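Local coordinates for protein naphthalene dioxygenase small subunit (PDB 2B1X) that forms the small (beta) subunit of a Rieske non-heme iron dioxygenase that acts on naphthalene, and is itself probably a structural partner in the oligomer, at residues T16-L19 against Y20-A23. Sequence-based numbering, arbitrary orientation.
Sequences TEWL and YMEA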
loop_
_atom_site.group_PDB
_atom_site.type_symbol
_atom_site.label_atom_id
_atom_site.label_comp_id
_atom_site.label_asym_id
_atom_site.label_seq_id
_atom_site.Cartn_x
_atom_site.Cartn_y
_atom_site.Cartn_z
ATOM N N THR B 16 -0.128 -15.784 -31.046
ATOM C CA THR B 16 0.367 -15.773 -29.675
ATOM C C THR B 16 1.822 -15.293 -29.660
ATOM O O THR B 16 2.153 -14.385 -28.908
ATOM C CB THR B 16 0.161 -17.140 -29.018
ATOM O OG1 THR B 16 -1.247 -17.433 -29.015
ATOM C CG2 THR B 16 0.535 -17.100 -27.523
ATOM N N GLU B 17 2.651 -15.841 -30.556
ATOM C CA GLU B 17 4.046 -15.434 -30.655
ATOM C C GLU B 17 4.149 -13.962 -31.036
ATOM O O GLU B 17 5.020 -13.255 -30.542
ATOM C CB GLU B 17 4.844 -16.350 -31.598
ATOM C CG GLU B 17 5.110 -17.715 -30.932
ATOM C CD GLU B 17 6.016 -18.666 -31.713
ATOM O OE1 GLU B 17 6.158 -18.531 -32.962
ATOM O OE2 GLU B 17 6.576 -19.592 -31.059
ATOM N N TRP B 18 3.248 -13.498 -31.900
ATOM C CA TRP B 18 3.240 -12.095 -32.305
ATOM C C TRP B 18 2.955 -11.205 -31.075
ATOM O O TRP B 18 3.623 -10.194 -30.852
ATOM C CB TRP B 18 2.218 -11.881 -33.424
ATOM C CG TRP B 18 2.267 -10.520 -34.064
ATOM C CD1 TRP B 18 2.895 -10.182 -35.247
ATOM C CD2 TRP B 18 1.651 -9.322 -33.579
ATOM N NE1 TRP B 18 2.701 -8.847 -35.511
ATOM C CE2 TRP B 18 1.944 -8.296 -34.504
ATOM C CE3 TRP B 18 0.872 -9.009 -32.451
ATOM C CZ2 TRP B 18 1.484 -6.977 -34.337
ATOM C CZ3 TRP B 18 0.428 -7.700 -32.274
ATOM C CH2 TRP B 18 0.736 -6.700 -33.220
ATOM N N LEU B 19 1.995 -11.604 -30.254
ATOM C CA LEU B 19 1.660 -10.817 -29.067
ATOM C C LEU B 19 2.823 -10.739 -28.090
ATOM O O LEU B 19 3.064 -9.695 -27.462
ATOM C CB LEU B 19 0.433 -11.404 -28.354
ATOM C CG LEU B 19 -0.936 -11.216 -28.984
ATOM C CD1 LEU B 19 -1.970 -11.931 -28.176
ATOM C CD2 LEU B 19 -1.262 -9.724 -29.051
ATOM N N TYR B 20 3.551 -11.843 -27.948
ATOM C CA TYR B 20 4.653 -11.858 -26.990
ATOM C C TYR B 20 5.818 -11.037 -27.532
ATOM O O TYR B 20 6.516 -10.392 -26.768
ATOM C CB TYR B 20 5.093 -13.286 -26.652
ATOM C CG TYR B 20 4.059 -14.149 -25.976
ATOM C CD1 TYR B 20 4.219 -15.527 -25.947
ATOM C CD2 TYR B 20 2.953 -13.600 -25.287
ATOM C CE1 TYR B 20 3.320 -16.353 -25.315
ATOM C CE2 TYR B 20 2.018 -14.441 -24.618
ATOM C CZ TYR B 20 2.218 -15.815 -24.647
ATOM O OH TYR B 20 1.349 -16.709 -24.026
ATOM N N MET B 21 6.019 -11.062 -28.844
ATOM C CA MET B 21 7.036 -10.224 -29.499
ATOM C C MET B 21 6.698 -8.729 -29.362
ATOM O O MET B 21 7.576 -7.888 -29.177
ATOM C CB MET B 21 7.148 -10.625 -30.971
ATOM C CG MET B 21 8.025 -9.707 -31.875
ATOM S SD MET B 21 7.143 -8.206 -32.449
ATOM C CE MET B 21 5.909 -8.886 -33.624
ATOM N N GLU B 22 5.412 -8.413 -29.453
ATOM C CA GLU B 22 4.961 -7.042 -29.358
ATOM C C GLU B 22 5.234 -6.513 -27.959
ATOM O O GLU B 22 5.794 -5.433 -27.808
ATOM C CB GLU B 22 3.462 -6.944 -29.652
ATOM C CG GLU B 22 2.983 -5.504 -29.818
ATOM C CD GLU B 22 1.593 -5.239 -29.242
ATOM O OE1 GLU B 22 0.841 -6.205 -28.971
ATOM O OE2 GLU B 22 1.224 -4.049 -29.095
ATOM N N ALA B 23 4.814 -7.283 -26.953
ATOM C CA ALA B 23 5.062 -6.961 -25.544
ATOM C C ALA B 23 6.562 -6.803 -25.226
ATOM O O ALA B 23 6.968 -5.894 -24.501
ATOM C CB ALA B 23 4.438 -8.034 -24.638
HETATM O O HOH W 1 1.167 -7.844 -26.695
#
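The M21 chain turns back at two bonds (chi2 -81°, chi3 -70°) and lays its methyl over the W18 indole. M21 CE sits 3.8 Å from the centroid of the W18 five-membered ring, a CH-pi contact. M21 SD stands farther above the W18 five-membered ring at 5.4 Å, a long Met-aromatic contact. At the other end of the indole, W18 CZ3 lies 3.6 Å from E22 OE1, with the carboxylate plane turned 39° from the ring. One water donates to both L19 O and E22 OE1. E22 OE2 takes a salt bridge from R154 and a hydrogen bond from W34; with the water on OE1, both oxygens of the buried carboxylate have partners. Both segments lie on helix 10-27, which packs against the curved sheet of the NTF2-like fold; L19 meets V102 and R154 there. Successive i to i+4 bonds run along the helix, such as A23 N to L19 O at 3.0 Å. Y20 lies alongside T16, with Y20 CZ 3.6 Å from T16 CG2 and one ring face over T16 O. With an alanine in place of Y20, T16 CG2 is likely to lose its aromatic neighbour, and a gap to open beside V102 of the second subunit.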